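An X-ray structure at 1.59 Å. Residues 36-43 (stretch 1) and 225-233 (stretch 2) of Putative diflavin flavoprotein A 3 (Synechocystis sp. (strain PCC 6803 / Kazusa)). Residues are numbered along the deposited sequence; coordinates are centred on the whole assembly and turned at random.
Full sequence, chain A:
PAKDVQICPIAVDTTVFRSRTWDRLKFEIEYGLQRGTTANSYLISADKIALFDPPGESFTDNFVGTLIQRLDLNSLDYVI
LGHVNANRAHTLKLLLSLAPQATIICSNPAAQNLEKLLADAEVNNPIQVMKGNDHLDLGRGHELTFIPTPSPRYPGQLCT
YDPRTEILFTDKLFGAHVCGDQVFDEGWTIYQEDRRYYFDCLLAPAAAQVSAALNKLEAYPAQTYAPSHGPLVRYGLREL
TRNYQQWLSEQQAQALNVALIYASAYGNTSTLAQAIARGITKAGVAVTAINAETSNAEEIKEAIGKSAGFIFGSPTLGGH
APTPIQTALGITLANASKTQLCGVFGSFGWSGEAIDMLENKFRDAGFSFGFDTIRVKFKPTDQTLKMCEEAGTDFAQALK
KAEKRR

Stretch 1, residues 36-43: GTTANSYL
Stretch 2 225-233: YAPSHGPLV

The strand Thr37 to Leu43 meets residues 226 to 232 of the second stretch, whose beginning is strand, chiefly through backbone groups of that stretch. The tightest link is backbone to backbone: Asn40 N donates to Ser228 O at 2.7 Å. Around it, most of the remaining hydrogen bonds use side chains of the strand. Asn40, in rotamer m with chi2 near -29°, points its CA-to-CB bond toward the second stretch, and its amide ND2 donates twice, to Gly230 O at 2.8 Å and to Pro227 O at 3.1 Å, so one side chain ties together carbonyls three residues apart. Its other amide atom, Asn40 OD1, accepts from Thr38 OG1 at 2.7 Å. With its proton so committed, Thr38 OG1 (chi1 75°, p) is free to accept, and Gly230 N donates to it at 2.9 Å. A relay therefore runs from Gly230 through Thr38 to Asn40 and back to the second stretch.

Pro227 O also receives the hydroxyl of Tyr42, OH to O at 2.8 Å, near the plane of the ring. His229 returns a bond to the strand: its ND1 donates to Thr38 O at 2.9 Å, at the ring edge. The CA-to-CB bond of His229 points away, but chi1 -51° (m) and chi2 -69° bring ND1 back, while NE2 is satisfied elsewhere in the structure. Two CA-H...O contacts accompany these bonds, His229 CA to Thr38 O at 3.3 Å in the same pair and Ala39 CA to Ser228 O at 3.5 Å beside the Asn40-Ser228 bond. Water 1 donates to Asn40 O at 3.1 Å and, weakly, to Ser228 O at 3.5 Å.

The register follows: Thr38 CA lies 5.1 Å from His229 CA, and Asn40 CA 5.0 Å from Ser228 CA. The strand axes stay 8.0 Å apart at closest approach, their directions 122° apart. The first stretch is extended, with Asn40 at phi/psi -97/124 and Tyr42 at -128/140. The second passes from Ser228 (-63/-36) through His229 (-134/132) to Gly230 (93/-165), where a CB would jam against the preceding carbonyl and clash with Pro231 CD, so the backbone itself calls for glycine. Beyond it the chain pairs with itself: Tyr225 N donates to Val233 O at 2.8 Å and Val233 N to Tyr225 O at 2.9 Å.

Packing completes the contact. Tyr42 (m, chi2 89°) sets CZ 3.5 Å from Ala226 CB, and its CE2 lies 4.0 Å from Leu232 CD2. Thr37 OG1 sits 3.8 Å from His229 CB. Ser41, pointing away, touches nothing here. The two stretches together bury 399 Å², both sides summed.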

# COMPACT_ATOMS: atom_id res chain seq x y z
N GLY A 36 7.71 -15.34 -4.91
CA GLY A 36 6.31 -15.34 -5.31
C GLY A 36 5.45 -14.55 -4.33
O GLY A 36 5.94 -13.86 -3.44
N THR A 37 4.14 -14.65 -4.49
CA THR A 37 3.23 -14.09 -3.51
C THR A 37 1.86 -14.68 -3.71
O THR A 37 1.66 -15.55 -4.57
CB THR A 37 3.18 -12.54 -3.59
OG1 THR A 37 2.32 -12.04 -2.58
CG2 THR A 37 2.69 -12.07 -4.95
N THR A 38 0.90 -14.24 -2.90
CA THR A 38 -0.48 -14.60 -3.13
C THR A 38 -1.31 -13.34 -2.99
O THR A 38 -0.92 -12.41 -2.29
CB THR A 38 -1.00 -15.71 -2.15
OG1 THR A 38 -1.24 -15.15 -0.85
CG2 THR A 38 -0.00 -16.86 -2.02
N ALA A 39 -2.44 -13.30 -3.68
CA ALA A 39 -3.44 -12.27 -3.48
C ALA A 39 -4.65 -12.94 -2.84
O ALA A 39 -5.31 -13.79 -3.48
CB ALA A 39 -3.80 -11.57 -4.80
N ASN A 40 -4.95 -12.60 -1.59
CA ASN A 40 -5.98 -13.32 -0.85
C ASN A 40 -7.36 -12.65 -0.87
O ASN A 40 -7.50 -11.49 -0.51
CB ASN A 40 -5.52 -13.51 0.60
CG ASN A 40 -4.21 -14.26 0.70
OD1 ASN A 40 -3.88 -15.08 -0.17
ND2 ASN A 40 -3.44 -13.98 1.75
N SER A 41 -8.37 -13.40 -1.31
CA SER A 41 -9.76 -12.97 -1.25
C SER A 41 -10.51 -13.83 -0.24
O SER A 41 -10.19 -15.01 -0.08
CB SER A 41 -10.44 -13.08 -2.61
OG SER A 41 -9.61 -12.58 -3.65
N TYR A 42 -11.51 -13.27 0.42
CA TYR A 42 -12.24 -14.00 1.46
C TYR A 42 -13.75 -13.96 1.23
O TYR A 42 -14.31 -12.94 0.84
CB TYR A 42 -11.91 -13.45 2.84
CG TYR A 42 -10.43 -13.47 3.15
CD1 TYR A 42 -9.61 -12.40 2.80
CD2 TYR A 42 -9.83 -14.58 3.76
CE1 TYR A 42 -8.25 -12.41 3.07
CE2 TYR A 42 -8.46 -14.61 4.03
CZ TYR A 42 -7.68 -13.52 3.68
OH TYR A 42 -6.33 -13.52 3.94
N LEU A 43 -14.39 -15.09 1.46
CA LEU A 43 -15.83 -15.19 1.32
C LEU A 43 -16.49 -15.57 2.65
O LEU A 43 -16.19 -16.63 3.22
CB LEU A 43 -16.18 -16.22 0.24
CG LEU A 43 -17.65 -16.33 -0.12
CD1 LEU A 43 -18.11 -15.06 -0.81
CD2 LEU A 43 -17.85 -17.53 -1.03
N TYR A 225 -5.07 -12.98 11.84
CA TYR A 225 -5.05 -11.91 10.84
C TYR A 225 -5.24 -12.54 9.47
O TYR A 225 -4.57 -13.52 9.13
CB TYR A 225 -3.74 -11.14 10.85
CG TYR A 225 -3.38 -10.41 12.13
CD1 TYR A 225 -4.37 -9.91 12.99
CD2 TYR A 225 -2.05 -10.21 12.47
CE1 TYR A 225 -4.01 -9.23 14.15
CE2 TYR A 225 -1.70 -9.54 13.63
CZ TYR A 225 -2.67 -9.05 14.46
OH TYR A 225 -2.26 -8.39 15.60
N ALA A 226 -6.14 -11.97 8.67
CA ALA A 226 -6.34 -12.44 7.30
C ALA A 226 -5.88 -11.35 6.35
O ALA A 226 -6.65 -10.44 6.04
CB ALA A 226 -7.79 -12.80 7.07
N PRO A 227 -4.62 -11.41 5.90
CA PRO A 227 -3.97 -10.32 5.16
C PRO A 227 -4.14 -10.45 3.65
O PRO A 227 -4.60 -11.48 3.15
CB PRO A 227 -2.51 -10.47 5.55
CG PRO A 227 -2.33 -11.99 5.70
CD PRO A 227 -3.69 -12.54 6.13
N SER A 228 -3.74 -9.41 2.92
CA SER A 228 -3.77 -9.45 1.45
C SER A 228 -2.87 -10.52 0.86
O SER A 228 -3.19 -11.11 -0.18
CB SER A 228 -3.36 -8.11 0.85
OG SER A 228 -4.28 -7.09 1.19
N HIS A 229 -1.72 -10.73 1.50
CA HIS A 229 -0.63 -11.50 0.89
C HIS A 229 -0.03 -12.54 1.82
O HIS A 229 0.30 -12.23 2.97
CB HIS A 229 0.49 -10.56 0.42
CG HIS A 229 0.01 -9.42 -0.42
ND1 HIS A 229 -0.49 -9.59 -1.69
CD2 HIS A 229 -0.07 -8.09 -0.16
CE1 HIS A 229 -0.85 -8.42 -2.18
NE2 HIS A 229 -0.60 -7.50 -1.27
N GLY A 230 0.13 -13.76 1.32
CA GLY A 230 0.83 -14.80 2.05
C GLY A 230 -0.11 -15.66 2.88
O GLY A 230 -1.33 -15.62 2.68
N PRO A 231 0.45 -16.43 3.82
CA PRO A 231 -0.39 -17.27 4.67
C PRO A 231 -1.24 -16.44 5.61
O PRO A 231 -0.90 -15.29 5.90
CB PRO A 231 0.62 -18.10 5.46
CG PRO A 231 1.82 -17.21 5.54
CD PRO A 231 1.87 -16.50 4.20
N LEU A 232 -2.34 -17.01 6.08
CA LEU A 232 -3.08 -16.38 7.16
C LEU A 232 -2.22 -16.41 8.41
O LEU A 232 -1.38 -17.30 8.59
CB LEU A 232 -4.43 -17.09 7.39
CG LEU A 232 -5.50 -16.69 6.37
CD1 LEU A 232 -5.26 -17.38 5.03
CD2 LEU A 232 -6.89 -16.97 6.89
N VAL A 233 -2.39 -15.41 9.27
CA VAL A 233 -1.55 -15.25 10.44
C VAL A 233 -2.29 -15.74 11.68
O VAL A 233 -3.13 -15.02 12.24
CB VAL A 233 -1.11 -13.78 10.63
CG1 VAL A 233 -0.05 -13.67 11.73
CG2 VAL A 233 -0.59 -13.20 9.31
O HOH W 1 -5.68 -9.39 -1.84